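Side-chain contacts in translocator protein BipD (PDB 3NFT), which is required for host-cell invasion and intracellular survival, and probably regulates type III secretion of the effectors BipB and BipC and their insertion into the target membrane: residues D79-A84 with G146-F151; K134-A139 with A203-E208. All blocks are in the same frame, centred on the assembly; numbering follows the deposited sequence.

Interaction 1 of 2, residues D79-A84 with G146-F151; sequences DDARVA and GLTKYF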
loop_
_atom_site.group_PDB
_atom_site.type_symbol
_atom_site.label_atom_id
_atom_site.label_comp_id
_atom_site.label_asym_id
_atom_site.label_seq_id
_atom_site.Cartn_x
_atom_site.Cartn_y
_atom_site.Cartn_z
ATOM N N ASP A 79 -10.476 -33.213 -11.034
ATOM C CA ASP A 79 -11.633 -32.329 -11.022
ATOM C C ASP A 79 -11.899 -31.775 -9.632
ATOM O O ASP A 79 -12.112 -30.586 -9.467
ATOM C CB ASP A 79 -12.889 -33.034 -11.528
ATOM C CG ASP A 79 -12.739 -33.549 -12.950
ATOM O OD1 ASP A 79 -12.362 -32.740 -13.853
ATOM O OD2 ASP A 79 -12.994 -34.765 -13.160
ATOM N N ASP A 80 -11.820 -32.633 -8.624
ATOM C CA ASP A 80 -12.082 -32.221 -7.255
ATOM C C ASP A 80 -11.068 -31.129 -6.877
ATOM O O ASP A 80 -11.407 -30.169 -6.196
ATOM C CB ASP A 80 -11.884 -33.393 -6.278
ATOM C CG ASP A 80 -12.968 -34.481 -6.351
ATOM O OD1 ASP A 80 -14.069 -34.231 -6.850
ATOM O OD2 ASP A 80 -12.704 -35.604 -5.831
ATOM N N ALA A 81 -9.805 -31.299 -7.285
ATOM C CA ALA A 81 -8.778 -30.292 -6.965
ATOM C C ALA A 81 -9.074 -28.957 -7.664
ATOM O O ALA A 81 -8.966 -27.901 -7.074
ATOM C CB ALA A 81 -7.410 -30.773 -7.316
ATOM N N ARG A 82 -9.421 -29.018 -8.949
ATOM C CA ARG A 82 -9.735 -27.801 -9.688
ATOM C C ARG A 82 -10.918 -27.067 -9.046
ATOM O O ARG A 82 -10.891 -25.836 -8.899
ATOM C CB ARG A 82 -10.033 -28.153 -11.136
ATOM C CG ARG A 82 -8.778 -28.622 -11.850
ATOM C CD ARG A 82 -9.101 -29.251 -13.208
ATOM N NE ARG A 82 -9.864 -28.310 -14.014
ATOM C CZ ARG A 82 -10.646 -28.623 -15.031
ATOM N NH1 ARG A 82 -10.782 -29.883 -15.429
ATOM N NH2 ARG A 82 -11.265 -27.643 -15.680
ATOM N N VAL A 83 -11.948 -27.806 -8.667
ATOM C CA VAL A 83 -13.117 -27.218 -8.004
ATOM C C VAL A 83 -12.749 -26.542 -6.671
ATOM O O VAL A 83 -13.186 -25.410 -6.364
ATOM C CB VAL A 83 -14.205 -28.277 -7.774
ATOM C CG1 VAL A 83 -15.278 -27.740 -6.834
ATOM C CG2 VAL A 83 -14.800 -28.696 -9.124
ATOM N N ALA A 84 -11.888 -27.204 -5.908
ATOM C CA ALA A 84 -11.490 -26.690 -4.611
ATOM C C ALA A 84 -10.621 -25.437 -4.757
ATOM O O ALA A 84 -10.744 -24.509 -3.973
ATOM C CB ALA A 84 -10.776 -27.757 -3.808
ATOM N N GLY A 146 -5.121 -24.154 -14.629
ATOM C CA GLY A 146 -4.584 -24.562 -15.930
ATOM C C GLY A 146 -3.563 -25.670 -15.817
ATOM O O GLY A 146 -3.564 -26.646 -16.578
ATOM N N LEU A 147 -2.654 -25.532 -14.868
ATOM C CA LEU A 147 -1.647 -26.561 -14.688
ATOM C C LEU A 147 -2.285 -27.875 -14.228
ATOM O O LEU A 147 -1.822 -28.944 -14.595
ATOM C CB LEU A 147 -0.536 -26.093 -13.762
ATOM C CG LEU A 147 0.639 -25.363 -14.453
ATOM C CD1 LEU A 147 1.513 -26.297 -15.269
ATOM C CD2 LEU A 147 0.174 -24.209 -15.356
ATOM N N THR A 148 -3.339 -27.792 -13.425
ATOM C CA THR A 148 -3.992 -29.013 -12.984
ATOM C C THR A 148 -4.761 -29.659 -14.137
ATOM O O THR A 148 -4.820 -30.876 -14.251
ATOM C CB THR A 148 -4.897 -28.771 -11.757
ATOM O OG1 THR A 148 -4.098 -28.199 -10.700
ATOM C CG2 THR A 148 -5.540 -30.076 -11.278
ATOM N N LYS A 149 -5.352 -28.839 -15.007
ATOM C CA LYS A 149 -5.952 -29.394 -16.208
ATOM C C LYS A 149 -4.938 -30.114 -17.092
ATOM O O LYS A 149 -5.194 -31.207 -17.621
ATOM C CB LYS A 149 -6.647 -28.281 -16.984
ATOM C CG LYS A 149 -7.222 -28.747 -18.272
ATOM C CD LYS A 149 -8.373 -29.711 -18.144
ATOM C CE LYS A 149 -9.162 -29.735 -19.464
ATOM N NZ LYS A 149 -10.023 -30.916 -19.593
ATOM N N TYR A 150 -3.779 -29.497 -17.278
ATOM C CA TYR A 150 -2.663 -30.146 -17.962
ATOM C C TYR A 150 -2.293 -31.478 -17.332
ATOM O O TYR A 150 -2.171 -32.498 -17.990
ATOM C CB TYR A 150 -1.474 -29.217 -17.954
ATOM C CG TYR A 150 -0.094 -29.827 -18.144
ATOM C CD1 TYR A 150 0.262 -30.504 -19.315
ATOM C CD2 TYR A 150 0.883 -29.666 -17.187
ATOM C CE1 TYR A 150 1.525 -30.999 -19.488
ATOM C CE2 TYR A 150 2.161 -30.170 -17.351
ATOM C CZ TYR A 150 2.485 -30.842 -18.510
ATOM O OH TYR A 150 3.761 -31.314 -18.687
ATOM N N PHE A 151 -2.134 -31.436 -16.009
ATOM C CA PHE A 151 -1.726 -32.601 -15.214
ATOM C C PHE A 151 -2.748 -33.718 -15.412
ATOM O O PHE A 151 -2.376 -34.860 -15.621
ATOM C CB PHE A 151 -1.625 -32.140 -13.758
ATOM C CG PHE A 151 -0.892 -33.064 -12.815
ATOM C CD1 PHE A 151 0.323 -33.643 -13.139
ATOM C CD2 PHE A 151 -1.404 -33.245 -11.519
ATOM C CE1 PHE A 151 1.027 -34.421 -12.219
ATOM C CE2 PHE A 151 -0.702 -33.996 -10.594
ATOM C CZ PHE A 151 0.500 -34.591 -10.940
#
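Thr148 faces helix 79-84 with its methyl group. A chi1 of -57° sets OG1 beside the backbone N and leaves CG2 anti to it, pointed at the neighbouring helix, where it lies 3.6 Å from Arg82 CG and 4.4 Å from Ala81 CB. The hydroxyl bonds to the carbonyl O of Val144 one turn back. Threonine suits the place because it gives the interface a methyl while its polar atom is satisfied inside its own helix; Leu47 of helix 41-56 also touches it. The side chains of Arg82 and Thr148 run antiparallel alongside each other, the aliphatic start of the arginine lying over the methyl while its charged end travels on toward the next residue.

That residue, Lys149, is more exposed. Its chain bends at chi2 (67°), and CD sits over one face of the Arg82 guanidinium, off toward the rim, 3.6 Å from Arg82 NH1. The two cations come fairly near, with Lys149 NZ 4.4 Å from Arg82 NH1, but acidic and amide groups surround the arginine: NH2 forms a salt bridge with Glu145, NH1 bonds to Gln152 OE1, and Asp79 OD1 is a long ionic partner. These probably offset the repulsion, and they fix the rotation of the guanidinium.

The axes run nearly antiparallel, at 176° and 9.7 Å apart, a spacing consistent with the short side chains of Ala81 and Thr148 at the interface. This is antiparallel helix packing within a bundle, joining helix 76-103 to the long helix 121-160, part of the predicted coiled coil.

Interaction 2 of 2, residues K134-A139 with A203-E208; sequences KSDIDA and ARWRKE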
loop_
_atom_site.group_PDB
_atom_site.type_symbol
_atom_site.label_atom_id
_atom_site.label_comp_id
_atom_site.label_asym_id
_atom_site.label_seq_id
_atom_site.Cartn_x
_atom_site.Cartn_y
_atom_site.Cartn_z
ATOM N N LYS A 134 -6.007 -9.378 -4.101
ATOM C CA LYS A 134 -7.006 -9.866 -5.045
ATOM C C LYS A 134 -6.373 -10.331 -6.367
ATOM O O LYS A 134 -6.736 -11.384 -6.892
ATOM C CB LYS A 134 -8.055 -8.790 -5.327
ATOM C CG LYS A 134 -8.991 -8.461 -4.179
ATOM C CD LYS A 134 -9.956 -7.373 -4.660
ATOM C CE LYS A 134 -10.754 -6.739 -3.554
ATOM N NZ LYS A 134 -11.629 -5.668 -4.119
ATOM N N SER A 135 -5.434 -9.547 -6.898
ATOM C CA SER A 135 -4.707 -9.923 -8.122
ATOM C C SER A 135 -3.956 -11.241 -7.960
ATOM O O SER A 135 -4.042 -12.130 -8.813
ATOM C CB SER A 135 -3.721 -8.807 -8.541
ATOM O OG SER A 135 -2.979 -9.178 -9.707
ATOM N N ASP A 136 -3.238 -11.390 -6.857
ATOM C CA ASP A 136 -2.463 -12.613 -6.618
ATOM C C ASP A 136 -3.367 -13.828 -6.464
ATOM O O ASP A 136 -3.057 -14.903 -6.975
ATOM C CB ASP A 136 -1.565 -12.470 -5.395
ATOM C CG ASP A 136 -0.350 -11.607 -5.653
ATOM O OD1 ASP A 136 0.031 -11.424 -6.825
ATOM O OD2 ASP A 136 0.223 -11.101 -4.679
ATOM N N ILE A 137 -4.488 -13.666 -5.762
ATOM C CA ILE A 137 -5.458 -14.753 -5.673
ATOM C C ILE A 137 -5.924 -15.233 -7.016
ATOM O O ILE A 137 -5.963 -16.437 -7.290
ATOM C CB ILE A 137 -6.738 -14.330 -4.885
ATOM C CG1 ILE A 137 -6.416 -14.191 -3.410
ATOM C CG2 ILE A 137 -7.908 -15.315 -5.145
ATOM C CD1 ILE A 137 -7.480 -13.326 -2.688
ATOM N N ASP A 138 -6.320 -14.272 -7.839
ATOM C CA ASP A 138 -6.813 -14.571 -9.174
ATOM C C ASP A 138 -5.751 -15.217 -10.037
ATOM O O ASP A 138 -6.023 -16.203 -10.745
ATOM C CB ASP A 138 -7.273 -13.271 -9.858
ATOM C CG ASP A 138 -8.624 -12.780 -9.376
ATOM O OD1 ASP A 138 -9.007 -11.664 -9.810
ATOM O OD2 ASP A 138 -9.313 -13.465 -8.592
ATOM N N ALA A 139 -4.548 -14.639 -10.038
ATOM C CA ALA A 139 -3.446 -15.165 -10.830
ATOM C C ALA A 139 -3.175 -16.614 -10.456
ATOM O O ALA A 139 -3.059 -17.495 -11.312
ATOM C CB ALA A 139 -2.166 -14.348 -10.598
ATOM N N ALA A 203 8.210 -10.220 -15.295
ATOM C CA ALA A 203 9.513 -10.721 -14.850
ATOM C C ALA A 203 9.387 -11.469 -13.517
ATOM O O ALA A 203 9.979 -12.536 -13.341
ATOM C CB ALA A 203 10.503 -9.564 -14.730
ATOM N N ARG A 204 8.612 -10.911 -12.586
ATOM C CA ARG A 204 8.370 -11.570 -11.303
ATOM C C ARG A 204 7.691 -12.924 -11.498
ATOM O O ARG A 204 8.104 -13.918 -10.912
ATOM C CB ARG A 204 7.519 -10.683 -10.384
ATOM C CG ARG A 204 7.488 -11.136 -8.913
ATOM C CD ARG A 204 6.370 -12.125 -8.612
ATOM N NE ARG A 204 5.119 -11.478 -8.218
ATOM C CZ ARG A 204 4.016 -12.124 -7.843
ATOM N NH1 ARG A 204 3.989 -13.457 -7.812
ATOM N NH2 ARG A 204 2.931 -11.432 -7.504
ATOM N N TRP A 205 6.649 -12.959 -12.315
ATOM C CA TRP A 205 5.928 -14.209 -12.562
ATOM C C TRP A 205 6.780 -15.244 -13.302
ATOM O O TRP A 205 6.697 -16.436 -13.005
ATOM C CB TRP A 205 4.601 -13.965 -13.261
ATOM C CG TRP A 205 3.551 -13.443 -12.316
ATOM C CD1 TRP A 205 3.172 -12.155 -12.149
ATOM C CD2 TRP A 205 2.821 -14.202 -11.353
ATOM N NE1 TRP A 205 2.211 -12.053 -11.182
ATOM C CE2 TRP A 205 1.975 -13.306 -10.679
ATOM C CE3 TRP A 205 2.771 -15.551 -11.026
ATOM C CZ2 TRP A 205 1.110 -13.721 -9.673
ATOM C CZ3 TRP A 205 1.894 -15.957 -10.018
ATOM C CH2 TRP A 205 1.094 -15.046 -9.365
ATOM N N ARG A 206 7.632 -14.812 -14.233
ATOM C CA ARG A 206 8.563 -15.748 -14.853
ATOM C C ARG A 206 9.484 -16.374 -13.809
ATOM O O ARG A 206 9.698 -17.585 -13.822
ATOM C CB ARG A 206 9.426 -15.057 -15.932
ATOM C CG ARG A 206 8.659 -14.728 -17.172
ATOM C CD ARG A 206 9.590 -14.146 -18.263
ATOM N NE ARG A 206 8.861 -13.798 -19.481
ATOM C CZ ARG A 206 8.990 -12.648 -20.161
ATOM N NH1 ARG A 206 9.800 -11.685 -19.737
ATOM N NH2 ARG A 206 8.267 -12.454 -21.255
ATOM N N LYS A 207 10.015 -15.568 -12.891
ATOM C CA LYS A 207 10.879 -16.116 -11.829
ATOM C C LYS A 207 10.104 -17.046 -10.909
ATOM O O LYS A 207 10.601 -18.116 -10.554
ATOM C CB LYS A 207 11.528 -15.016 -11.000
ATOM C CG LYS A 207 12.599 -14.231 -11.729
ATOM C CD LYS A 207 13.287 -13.248 -10.795
ATOM C CE LYS A 207 14.307 -12.373 -11.523
ATOM N NZ LYS A 207 14.872 -11.333 -10.598
ATOM N N GLU A 208 8.896 -16.635 -10.553
ATOM C CA GLU A 208 8.055 -17.395 -9.613
ATOM C C GLU A 208 7.695 -18.766 -10.184
ATOM O O GLU A 208 7.744 -19.782 -9.473
ATOM C CB GLU A 208 6.784 -16.593 -9.309
ATOM C CG GLU A 208 5.747 -17.345 -8.468
ATOM C CD GLU A 208 5.885 -17.142 -6.974
ATOM O OE1 GLU A 208 6.715 -16.321 -6.501
ATOM O OE2 GLU A 208 5.106 -17.821 -6.263
#
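Asp136 and Arg204 form a salt bridge between the predicted coiled-coil helix 121-160 and the short helix 202-209, which packs against it at 46° as part of the mixed helix-and-strand region beside the coiled coil. Arg204 NH2 gives a hydrogen bond to OD1 of the buried Asp136 (3.0 Å), reaching the oxygen on its syn side but 34° out of the carboxylate plane. The acceptor lies at the edge of the guanidinium, almost in its plane, although the bond is bent, with an N-H...O angle of 137°. Arg204 has two conformers; the bond and indole contact belong to the one described.

Trp205 fills the rest of the interface. The six-membered part of its indole approaches Ala139 obliquely, with CZ2 3.5 Å from Ala139 CB, and CZ2 is also 3.8 Å from Asp136 OD1. With the axes 13.8 Å apart, a long arginine and a broad indole suit the gap, and the small alanine lets the ring come close.

Further out, Tyr140 meets the indole with ring planes at about 55°, and Leu196, Ala200 and Ile143 pack round it. Pro197 touches Ala139, and Asp136 OD2 has a weak hydrogen bond from Gln132 of its own helix. Pro121 and Gln118 of the second subunit pack on Asp136 and Arg204 respectively, placing the salt bridge beside the subunit contact.

The neighbouring Trp205 also borders the guanidinium. Bends at chi2 and chi3 (both -89°) fold the chain back so that the guanidinium lies against the indole, with Trp205 CE2 over one of its faces and Arg204 NH1 over the ring, each offset toward the rim.

Overall arrangement
Helix 121-160 is common to both interactions: its residues 134-139 serve interaction 2 and, further along, 146-151 serve interaction 1. The centres are about 18 Å apart and the nearest atoms about 8 Å, without touching. Along the chain the segments alternate, 79-84, 134-139, 146-151, then 203-208, so the two contacts cross. Interaction 1 ties the helix to the earlier helix 76-103, near the centre of the chain, whereas interaction 2 ties it to helix 202-209, which comes later and lies near the second subunit. One long helix of the predicted coiled coil thus acts as a common spine, with bundle and mixed region packed along it.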